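Local structure of peptidase M3B, oligoendopeptidase F (Enterococcus faecium, 2QR4) at residues Ala154-Asn158 with Ala159-Phe163; Asn405-Thr408 with Glu409-Glu413; Pro418-Arg421 with Ala422-Asn426; Val457-Thr460 with Ser461-Ser465. The protein probably cleaves short peptides as a zinc-dependent endopeptidase of family M3, to which oligoendopeptidase F belongs. All blocks are in the same frame, centred on the assembly; numbering follows the deposited sequence.

How the contacts relate
The four contacts follow one another along a mostly helical chain and illustrate how a helix is begun, continued and ended. Contact 1 closes helix 143-160, contact 2 lies near the end of helix 394-414, contact 3 opens helix 418-454, and contact 4 opens helix 461-476. Contacts 2 and 3 sit on consecutive helices, their centres about 11 Å apart, and touch, so the end of one helix packs on the start of the next. Contact 4 lies about 45 Å from contact 2, centre to centre, on the opposite side of the chain's centre. Contacts 1 and 4, with centres about 22 Å apart, both reach the second subunit and thereby link local helix ends to dimer assembly.

Contact 1 (Ala154-Asn158 with Ala159-Phe163); sequences AVLNN and ADLVF
Leu-156 sends its CG away from the backbone N (chi1 174°), whereas Leu-161 swings its CG to lie beside its own N (chi1 -69°), and these two choices bring the leucine ends together. Leu-156 CD1 meets Leu-161 CD2 at 3.8 Å, the side chains slanting across each other. The same torsion of Leu-161 sets its CG over the last turn, 3.2 Å from Leu-156 O, while its other methyl, CD1, rests 3.9 Å from Asn-157 ND2. That amide nitrogen is engaged by Tyr-204 OH, and helices 190-206 and 208-228 cover the leucine pair.

The backbone beneath widens as helix 143-160 ends. Val-155 O takes two donors, Ala-159 N at 2.7 Å and Asp-160 N at 3.1 Å, so it serves both a normal turn and a pi-type one. The wider spacing continues in the bond from Leu-161 N to Leu-156 O, at 3.0 Å. Leu-161 is the first residue to leave helical geometry, and a water bridges the break by donating to both Asn-157 O (2.8 Å) and Leu-161 O. Asn-157 O is also bonded to His-178 NE2.

Asp-160 faces the partner chain: its OD1 is bonded to Asn-209 ND2 and its OD2 to Thr-210 OG1, both of the second subunit. Chemically, the carbonyls of a terminating helix are thus shared among backbone, water and histidine, while neutral donors from the second subunit hold both carboxylate oxygens, tying this helix end to the dimer interface.

Contact 2 (Asn405-Thr408 with Glu409-Glu413); sequences NILT and EYLLE
Leu-407 and Leu-411 meet one turn apart on an ordinary alpha-helix, residues 394-414, in the mainly helical fold of the M3 peptidases. Leu-407 CD1 touches Leu-411 CG at 3.9 Å, the two branches meeting at a slant, and Leu-411 CG also lies 3.3 Å from Leu-407 O. A second pair, Thr-408 and Leu-412, runs side by side and points the same way, with CG2 of the threonine 3.7 Å from CD2 of the leucine.

Beneath both pairs run the regular backbone bonds, including Leu-411 N to Leu-407 O (2.9 Å) and Leu-412 N to Thr-408 O (3.0 Å), which fix the one-turn spacing. The next shell presses from several sides: Phe-365 of helix 361-379, the helix bearing the family's HEXXH zinc-binding sequence, covers Leu-407 and Leu-411, and helix 418-454 packs on Thr-408 and Leu-412. Glu-409 leaves the turn with CG opposite its backbone N (chi1 178°) and then bends, and its OE1 forms a salt bridge with Arg-569.

Tyr-410 leads outward too, its OH making a weak bond to Glu-307. The hydroxyl of Thr-408, beside its own backbone N, turns back along the helix, where OG1 is hydrogen-bonded to Glu-404 O.

Contact 3 (Pro418-Arg421 with Ala422-Asn426); sequences PRVR and AYVLN
The flat groups of Arg-421 and Tyr-423 both extend outward from the helix start that runs from Pro-418 to Asn-426, and neither lays a face on the other segment. Tyr-423 instead touches the preceding turn by its CB, with Tyr-423 CB 3.5 Å from Val-420 O, and its ring leads off toward Ala-292 because CG stands opposite the backbone N (chi1 -176°). The guanidinium of Arg-421 is held at its nitrogens: NH1 is bonded to the carbonyls of Leu-412 and Glu-415, and NH2 forms a salt bridge with Glu-572. Its chain runs straight through chi2 and bends at chi3 (70°) to get there.

These are the first turns of helix 418-454, and the arginine ties them back to the end of helix 394-414 and the loop between the two helices. Ala-422 N bonds to Pro-418 O at 2.9 Å, and the same pattern continues to Leu-425 N and Arg-421 O, also at 2.9 Å.

Around these bonds the aliphatic groups fit closely. Ala-422 CB sits 3.3 Å from Pro-418 O, and Leu-425 places CD2 3.4 Å from Arg-421 O. Val-424 sets CG1, nearly eclipsed with its backbone N, 3.1 Å from Val-420 O, while the CG1 atoms of Val-420 and Val-424 stay 4.2 Å apart. Leu-425 also packs on Arg-569 and Glu-572 of helix 557-579, the latter being the residue that pairs with Arg-421, while Pro-418 rests on Leu-576 of that helix.

Contact 4 (Val457-Thr460 with Ser461-Ser465); sequences VPLT and SEYLS
Thr-460 and Tyr-463 form the tight side of this contact, at the point where the loop turns into helix 461-476. The hydroxyl OG1 of Thr-460, in the crowded position between its own backbone N and carbonyl carbon (chi1 63°), accepts from Tyr-463 N at 3.1 Å along a nearly straight bond (166°). Thr-460 O then takes Leu-464 N at 2.9 Å, so side chain and carbonyl of one residue satisfy two early N-H groups. On the buried flank Leu-459 CG meets Leu-464 CD1 at 3.8 Å, and Leu-464 is covered by Phe-445 and Met-449 of helix 418-454. Ser-461 O receives both the N and the OG of Ser-465, from opposite faces of its carbonyl plane; that OG is bonded to Trp-490 NE1 as well.

Val-457 still touches the tyrosine closely, its CG2 3.6 Å from Tyr-463 CE2 and the two side chains crossing at about a right angle. The looseness lies beyond: Leu-459 CD1 stands at the ring edge, 4.4 Å from Tyr-463 CD2, and the exposed Glu-462 extends away from the turn, where its OE2 is bonded to Thr-68 of the second subunit. The ring's OH is anchored on Glu-452.

A threonine N-cap, joined by apolar contact between the residue before it and the fourth residue after it, here Leu-459 and Leu-464, is the arrangement of a hydrophobic staple at a helix start.

Contact 1 (Ala154-Asn158 with Ala159-Phe163)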
loop_
_atom_site.group_PDB
_atom_site.type_symbol
_atom_site.label_atom_id
_atom_site.label_comp_id
_atom_site.label_asym_id
_atom_site.label_seq_id
_atom_site.Cartn_x
_atom_site.Cartn_y
_atom_site.Cartn_z
ATOM N N ALA A 154 -5.595 -7.404 -2.711
ATOM C CA ALA A 154 -6.528 -8.059 -3.629
ATOM C C ALA A 154 -5.790 -8.654 -4.826
ATOM O O ALA A 154 -6.060 -9.767 -5.256
ATOM C CB ALA A 154 -7.610 -7.034 -4.106
ATOM N N VAL A 155 -4.844 -7.896 -5.350
ATOM C CA VAL A 155 -4.151 -8.255 -6.572
ATOM C C VAL A 155 -3.132 -9.374 -6.307
ATOM O O VAL A 155 -3.074 -10.401 -7.010
ATOM C CB VAL A 155 -3.464 -7.008 -7.160
ATOM C CG1 VAL A 155 -2.036 -7.008 -6.804
ATOM C CG2 VAL A 155 -3.614 -6.974 -8.651
ATOM N N LEU A 156 -2.354 -9.195 -5.258
ATOM C CA LEU A 156 -1.434 -10.231 -4.845
ATOM C C LEU A 156 -2.195 -11.530 -4.517
ATOM O O LEU A 156 -1.808 -12.613 -4.962
ATOM C CB LEU A 156 -0.632 -9.745 -3.638
ATOM C CG LEU A 156 0.294 -10.742 -2.949
ATOM C CD1 LEU A 156 1.349 -11.302 -3.924
ATOM C CD2 LEU A 156 0.954 -10.048 -1.786
ATOM N N ASN A 157 -3.281 -11.420 -3.753
ATOM C CA ASN A 157 -4.012 -12.605 -3.292
ATOM C C ASN A 157 -4.732 -13.316 -4.429
ATOM O O ASN A 157 -4.727 -14.537 -4.506
ATOM C CB ASN A 157 -5.023 -12.249 -2.189
ATOM C CG ASN A 157 -5.501 -13.480 -1.410
ATOM O OD1 ASN A 157 -6.693 -13.646 -1.136
ATOM N ND2 ASN A 157 -4.569 -14.339 -1.049
ATOM N N ASN A 158 -5.327 -12.550 -5.331
ATOM C CA ASN A 158 -6.154 -13.154 -6.368
ATOM C C ASN A 158 -5.528 -13.273 -7.730
ATOM O O ASN A 158 -5.990 -14.059 -8.539
ATOM C CB ASN A 158 -7.495 -12.427 -6.490
ATOM C CG ASN A 158 -8.252 -12.407 -5.180
ATOM O OD1 ASN A 158 -8.572 -13.457 -4.618
ATOM N ND2 ASN A 158 -8.526 -11.212 -4.677
ATOM N N ALA A 159 -4.490 -12.498 -8.015
ATOM C CA ALA A 159 -3.942 -12.539 -9.368
ATOM C C ALA A 159 -2.523 -13.125 -9.451
ATOM O O ALA A 159 -2.231 -13.905 -10.362
ATOM C CB ALA A 159 -3.995 -11.158 -9.990
ATOM N N ASP A 160 -1.651 -12.757 -8.507
ATOM C CA ASP A 160 -0.227 -13.153 -8.575
ATOM C C ASP A 160 0.177 -14.440 -7.820
ATOM O O ASP A 160 0.976 -15.216 -8.335
ATOM C CB ASP A 160 0.709 -11.990 -8.200
ATOM C CG ASP A 160 0.624 -10.805 -9.183
ATOM O OD1 ASP A 160 -0.009 -10.925 -10.260
ATOM O OD2 ASP A 160 1.201 -9.743 -8.865
ATOM N N LEU A 161 -0.343 -14.677 -6.620
ATOM C CA LEU A 161 0.008 -15.919 -5.908
ATOM C C LEU A 161 -0.313 -17.168 -6.732
ATOM O O LEU A 161 -1.387 -17.268 -7.313
ATOM C CB LEU A 161 -0.731 -16.024 -4.573
ATOM C CG LEU A 161 -0.344 -15.055 -3.458
ATOM C CD1 LEU A 161 -1.004 -15.463 -2.165
ATOM C CD2 LEU A 161 1.129 -15.021 -3.284
ATOM N N VAL A 162 0.620 -18.115 -6.814
ATOM C CA VAL A 162 0.253 -19.442 -7.309
ATOM C C VAL A 162 0.668 -20.487 -6.277
ATOM O O VAL A 162 1.727 -20.384 -5.655
ATOM C CB VAL A 162 0.762 -19.799 -8.758
ATOM C CG1 VAL A 162 1.226 -18.571 -9.529
ATOM C CG2 VAL A 162 1.838 -20.851 -8.720
ATOM N N PHE A 163 -0.204 -21.472 -6.083
ATOM C CA PHE A 163 -0.056 -22.452 -5.014
ATOM C C PHE A 163 0.499 -23.765 -5.542
ATOM O O PHE A 163 0.440 -24.029 -6.743
ATOM C CB PHE A 163 -1.405 -22.655 -4.322
ATOM C CG PHE A 163 -1.929 -21.411 -3.677
ATOM C CD1 PHE A 163 -1.589 -21.102 -2.370
ATOM C CD2 PHE A 163 -2.717 -20.524 -4.390
ATOM C CE1 PHE A 163 -2.049 -19.935 -1.770
ATOM C CE2 PHE A 163 -3.186 -19.362 -3.793
ATOM C CZ PHE A 163 -2.845 -19.070 -2.482
HETATM O O HOH W 1 -4.023 -16.350 -6.502
#

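Contact 2 (Asn405-Thr408 with Glu409-Glu413)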
loop_
_atom_site.group_PDB
_atom_site.type_symbol
_atom_site.label_atom_id
_atom_site.label_comp_id
_atom_site.label_asym_id
_atom_site.label_seq_id
_atom_site.Cartn_x
_atom_site.Cartn_y
_atom_site.Cartn_z
ATOM N N ASN A 405 -33.980 -20.708 11.064
ATOM C CA ASN A 405 -34.222 -21.053 12.464
ATOM C C ASN A 405 -35.575 -21.704 12.655
ATOM O O ASN A 405 -35.702 -22.688 13.384
ATOM C CB ASN A 405 -34.085 -19.822 13.366
ATOM C CG ASN A 405 -32.624 -19.442 13.607
ATOM O OD1 ASN A 405 -31.735 -20.276 13.467
ATOM N ND2 ASN A 405 -32.376 -18.182 13.961
ATOM N N ILE A 406 -36.580 -21.160 11.973
ATOM C CA ILE A 406 -37.934 -21.644 12.113
ATOM C C ILE A 406 -38.091 -23.007 11.446
ATOM O O ILE A 406 -38.806 -23.869 11.954
ATOM C CB ILE A 406 -38.943 -20.613 11.582
ATOM C CG1 ILE A 406 -38.972 -19.395 12.511
ATOM C CG2 ILE A 406 -40.340 -21.210 11.484
ATOM C CD1 ILE A 406 -39.858 -18.262 11.999
ATOM N N LEU A 407 -37.394 -23.222 10.333
ATOM C CA LEU A 407 -37.409 -24.541 9.682
ATOM C C LEU A 407 -36.654 -25.597 10.491
ATOM O O LEU A 407 -37.099 -26.741 10.594
ATOM C CB LEU A 407 -36.825 -24.474 8.272
ATOM C CG LEU A 407 -36.425 -25.847 7.724
ATOM C CD1 LEU A 407 -37.654 -26.628 7.260
ATOM C CD2 LEU A 407 -35.411 -25.712 6.611
ATOM N N THR A 408 -35.512 -25.219 11.059
ATOM C CA THR A 408 -34.783 -26.130 11.943
ATOM C C THR A 408 -35.648 -26.605 13.106
ATOM O O THR A 408 -35.754 -27.801 13.364
ATOM C CB THR A 408 -33.541 -25.482 12.526
ATOM O OG1 THR A 408 -32.641 -25.149 11.463
ATOM C CG2 THR A 408 -32.868 -26.438 13.511
ATOM N N GLU A 409 -36.269 -25.668 13.808
ATOM C CA GLU A 409 -37.127 -26.035 14.917
ATOM C C GLU A 409 -38.245 -26.935 14.433
ATOM O O GLU A 409 -38.560 -27.941 15.074
ATOM C CB GLU A 409 -37.711 -24.795 15.604
ATOM C CG GLU A 409 -38.666 -25.111 16.764
ATOM C CD GLU A 409 -37.974 -25.864 17.897
ATOM O OE1 GLU A 409 -36.756 -25.680 18.078
ATOM O OE2 GLU A 409 -38.641 -26.639 18.608
ATOM N N TYR A 410 -38.860 -26.576 13.310
ATOM C CA TYR A 410 -39.975 -27.379 12.796
ATOM C C TYR A 410 -39.556 -28.833 12.540
ATOM O O TYR A 410 -40.293 -29.759 12.876
ATOM C CB TYR A 410 -40.575 -26.762 11.527
ATOM C CG TYR A 410 -41.624 -27.637 10.895
ATOM C CD1 TYR A 410 -42.864 -27.791 11.486
ATOM C CD2 TYR A 410 -41.368 -28.329 9.720
ATOM C CE1 TYR A 410 -43.820 -28.600 10.926
ATOM C CE2 TYR A 410 -42.312 -29.138 9.158
ATOM C CZ TYR A 410 -43.540 -29.276 9.765
ATOM O OH TYR A 410 -44.508 -30.087 9.203
ATOM N N LEU A 411 -38.380 -29.020 11.942
ATOM C CA LEU A 411 -37.852 -30.350 11.641
ATOM C C LEU A 411 -37.643 -31.145 12.933
ATOM O O LEU A 411 -38.040 -32.301 13.031
ATOM C CB LEU A 411 -36.525 -30.247 10.846
ATOM C CG LEU A 411 -36.617 -29.792 9.376
ATOM C CD1 LEU A 411 -35.247 -29.597 8.729
ATOM C CD2 LEU A 411 -37.461 -30.748 8.535
ATOM N N LEU A 412 -37.027 -30.503 13.921
ATOM C CA LEU A 412 -36.733 -31.115 15.220
ATOM C C LEU A 412 -37.993 -31.446 16.010
ATOM O O LEU A 412 -37.958 -32.265 16.935
ATOM C CB LEU A 412 -35.826 -30.196 16.045
ATOM C CG LEU A 412 -34.285 -30.344 16.019
ATOM C CD1 LEU A 412 -33.727 -31.152 14.867
ATOM C CD2 LEU A 412 -33.574 -29.009 16.139
ATOM N N GLU A 413 -39.113 -30.818 15.658
ATOM C CA GLU A 413 -40.367 -31.167 16.321
ATOM C C GLU A 413 -41.145 -32.234 15.558
ATOM O O GLU A 413 -42.146 -32.722 16.055
ATOM C CB GLU A 413 -41.255 -29.941 16.561
ATOM C CG GLU A 413 -40.580 -28.818 17.337
ATOM C CD GLU A 413 -41.503 -27.617 17.576
ATOM O OE1 GLU A 413 -41.068 -26.633 18.212
ATOM O OE2 GLU A 413 -42.666 -27.655 17.131
#

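Contact 3 (Pro418-Arg421 with Ala422-Asn426)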
loop_
_atom_site.group_PDB
_atom_site.type_symbol
_atom_site.label_atom_id
_atom_site.label_comp_id
_atom_site.label_asym_id
_atom_site.label_seq_id
_atom_site.Cartn_x
_atom_site.Cartn_y
_atom_site.Cartn_z
ATOM N N PRO A 418 -33.509 -41.026 13.811
ATOM C CA PRO A 418 -32.280 -40.559 14.453
ATOM C C PRO A 418 -31.229 -39.999 13.487
ATOM O O PRO A 418 -30.545 -39.040 13.824
ATOM C CB PRO A 418 -31.758 -41.814 15.157
ATOM C CG PRO A 418 -33.004 -42.605 15.460
ATOM C CD PRO A 418 -33.877 -42.387 14.246
ATOM N N ARG A 419 -31.093 -40.584 12.303
ATOM C CA ARG A 419 -30.141 -40.050 11.331
ATOM C C ARG A 419 -30.573 -38.660 10.869
ATOM O O ARG A 419 -29.746 -37.750 10.788
ATOM C CB ARG A 419 -29.956 -40.984 10.128
ATOM C CG ARG A 419 -28.775 -41.953 10.228
ATOM C CD ARG A 419 -29.093 -43.162 11.101
ATOM N NE ARG A 419 -30.305 -43.872 10.673
ATOM C CZ ARG A 419 -30.327 -45.123 10.212
ATOM N NH1 ARG A 419 -29.201 -45.820 10.112
ATOM N NH2 ARG A 419 -31.479 -45.681 9.855
ATOM N N VAL A 420 -31.864 -38.493 10.578
ATOM C CA VAL A 420 -32.389 -37.174 10.243
ATOM C C VAL A 420 -32.153 -36.194 11.395
ATOM O O VAL A 420 -31.523 -35.159 11.201
ATOM C CB VAL A 420 -33.886 -37.184 9.909
ATOM C CG1 VAL A 420 -34.320 -35.794 9.450
ATOM C CG2 VAL A 420 -34.198 -38.223 8.842
ATOM N N ARG A 421 -32.623 -36.519 12.599
ATOM C CA ARG A 421 -32.420 -35.593 13.713
ATOM C C ARG A 421 -30.947 -35.213 13.857
ATOM O O ARG A 421 -30.625 -34.039 14.015
ATOM C CB ARG A 421 -32.968 -36.140 15.034
ATOM C CG ARG A 421 -34.464 -36.363 15.027
ATOM C CD ARG A 421 -34.979 -36.733 16.412
ATOM N NE ARG A 421 -34.909 -35.592 17.320
ATOM C CZ ARG A 421 -35.798 -34.609 17.321
ATOM N NH1 ARG A 421 -36.804 -34.640 16.456
ATOM N NH2 ARG A 421 -35.675 -33.593 18.168
ATOM N N ALA A 422 -30.054 -36.200 13.795
ATOM C CA ALA A 422 -28.621 -35.927 13.932
ATOM C C ALA A 422 -28.158 -34.936 12.875
ATOM O O ALA A 422 -27.431 -33.978 13.180
ATOM C CB ALA A 422 -27.799 -37.212 13.855
ATOM N N TYR A 423 -28.595 -35.155 11.637
ATOM C CA TYR A 423 -28.168 -34.292 10.553
ATOM C C TYR A 423 -28.557 -32.849 10.826
ATOM O O TYR A 423 -27.728 -31.949 10.674
ATOM C CB TYR A 423 -28.732 -34.719 9.188
ATOM C CG TYR A 423 -28.189 -33.838 8.084
ATOM C CD1 TYR A 423 -28.907 -32.738 7.620
ATOM C CD2 TYR A 423 -26.922 -34.071 7.559
ATOM C CE1 TYR A 423 -28.392 -31.915 6.631
ATOM C CE2 TYR A 423 -26.392 -33.260 6.581
ATOM C CZ TYR A 423 -27.124 -32.183 6.117
ATOM O OH TYR A 423 -26.570 -31.382 5.133
ATOM N N VAL A 424 -29.803 -32.610 11.234
ATOM C CA VAL A 424 -30.207 -31.222 11.431
ATOM C C VAL A 424 -29.633 -30.576 12.699
ATOM O O VAL A 424 -29.304 -29.390 12.712
ATOM C CB VAL A 424 -31.722 -30.973 11.178
ATOM C CG1 VAL A 424 -32.458 -32.260 10.866
ATOM C CG2 VAL A 424 -32.359 -30.155 12.281
ATOM N N LEU A 425 -29.444 -31.371 13.740
ATOM C CA LEU A 425 -28.774 -30.892 14.936
ATOM C C LEU A 425 -27.369 -30.397 14.586
ATOM O O LEU A 425 -26.973 -29.282 14.944
ATOM C CB LEU A 425 -28.692 -32.016 15.964
ATOM C CG LEU A 425 -29.618 -32.028 17.185
ATOM C CD1 LEU A 425 -30.640 -30.907 17.203
ATOM C CD2 LEU A 425 -30.281 -33.389 17.350
ATOM N N ASN A 426 -26.619 -31.221 13.866
ATOM C CA ASN A 426 -25.244 -30.871 13.519
ATOM C C ASN A 426 -25.131 -29.760 12.460
ATOM O O ASN A 426 -24.233 -28.929 12.517
ATOM C CB ASN A 426 -24.466 -32.114 13.099
ATOM C CG ASN A 426 -23.034 -31.807 12.768
ATOM O OD1 ASN A 426 -22.676 -31.710 11.600
ATOM N ND2 ASN A 426 -22.199 -31.632 13.794
#

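Contact 4 (Val457-Thr460 with Ser461-Ser465)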
loop_
_atom_site.group_PDB
_atom_site.type_symbol
_atom_site.label_atom_id
_atom_site.label_comp_id
_atom_site.label_asym_id
_atom_site.label_seq_id
_atom_site.Cartn_x
_atom_site.Cartn_y
_atom_site.Cartn_z
ATOM N N VAL A 457 2.462 -0.418 19.119
ATOM C CA VAL A 457 3.190 -1.670 18.999
ATOM C C VAL A 457 3.225 -2.189 17.567
ATOM O O VAL A 457 2.190 -2.386 16.941
ATOM C CB VAL A 457 2.810 -2.750 20.062
ATOM C CG1 VAL A 457 1.734 -2.271 20.987
ATOM C CG2 VAL A 457 2.496 -4.080 19.419
ATOM N N PRO A 458 4.438 -2.410 17.046
ATOM C CA PRO A 458 4.596 -2.821 15.660
ATOM C C PRO A 458 3.859 -4.121 15.345
ATOM O O PRO A 458 4.005 -5.139 16.034
ATOM C CB PRO A 458 6.105 -3.037 15.528
ATOM C CG PRO A 458 6.696 -2.193 16.614
ATOM C CD PRO A 458 5.731 -2.331 17.742
ATOM N N LEU A 459 3.085 -4.072 14.283
ATOM C CA LEU A 459 2.374 -5.221 13.788
ATOM C C LEU A 459 3.220 -6.011 12.799
ATOM O O LEU A 459 2.852 -6.148 11.641
ATOM C CB LEU A 459 1.104 -4.738 13.108
ATOM C CG LEU A 459 -0.172 -4.730 13.954
ATOM C CD1 LEU A 459 0.087 -4.471 15.411
ATOM C CD2 LEU A 459 -1.188 -3.755 13.410
ATOM N N THR A 460 4.342 -6.560 13.249
ATOM C CA THR A 460 5.135 -7.436 12.379
ATOM C C THR A 460 4.392 -8.758 12.117
ATOM O O THR A 460 3.528 -9.166 12.912
ATOM C CB THR A 460 6.468 -7.771 13.055
ATOM O OG1 THR A 460 6.198 -8.496 14.262
ATOM C CG2 THR A 460 7.246 -6.488 13.404
ATOM N N SER A 461 4.744 -9.460 11.044
ATOM C CA SER A 461 4.174 -10.790 10.838
ATOM C C SER A 461 4.394 -11.721 12.012
ATOM O O SER A 461 3.529 -12.552 12.311
ATOM C CB SER A 461 4.684 -11.457 9.564
ATOM O OG SER A 461 6.084 -11.521 9.555
ATOM N N GLU A 462 5.545 -11.610 12.673
ATOM C CA GLU A 462 5.810 -12.495 13.815
ATOM C C GLU A 462 4.774 -12.229 14.910
ATOM O O GLU A 462 4.137 -13.145 15.404
ATOM C CB GLU A 462 7.231 -12.323 14.361
ATOM C CG GLU A 462 7.648 -13.394 15.413
ATOM C CD GLU A 462 9.102 -13.219 15.915
ATOM O OE1 GLU A 462 9.306 -13.041 17.141
ATOM O OE2 GLU A 462 10.047 -13.238 15.085
ATOM N N TYR A 463 4.605 -10.965 15.276
ATOM C CA TYR A 463 3.694 -10.613 16.341
ATOM C C TYR A 463 2.248 -10.951 15.976
ATOM O O TYR A 463 1.476 -11.425 16.811
ATOM C CB TYR A 463 3.800 -9.128 16.645
ATOM C CG TYR A 463 2.954 -8.711 17.810
ATOM C CD1 TYR A 463 3.157 -9.270 19.067
ATOM C CD2 TYR A 463 1.946 -7.773 17.662
ATOM C CE1 TYR A 463 2.384 -8.887 20.154
ATOM C CE2 TYR A 463 1.168 -7.381 18.742
ATOM C CZ TYR A 463 1.397 -7.936 19.986
ATOM O OH TYR A 463 0.631 -7.559 21.068
ATOM N N LEU A 464 1.881 -10.693 14.732
ATOM C CA LEU A 464 0.505 -10.966 14.276
ATOM C C LEU A 464 0.228 -12.469 14.360
ATOM O O LEU A 464 -0.820 -12.903 14.840
ATOM C CB LEU A 464 0.310 -10.468 12.842
ATOM C CG LEU A 464 -0.536 -9.247 12.443
ATOM C CD1 LEU A 464 -1.042 -8.400 13.582
ATOM C CD2 LEU A 464 0.193 -8.418 11.445
ATOM N N SER A 465 1.203 -13.257 13.925
ATOM C CA SER A 465 1.052 -14.700 13.845
ATOM C C SER A 465 1.027 -15.366 15.204
ATOM O O SER A 465 0.129 -16.165 15.473
ATOM C CB SER A 465 2.125 -15.288 12.943
ATOM O OG SER A 465 2.110 -14.602 11.694
#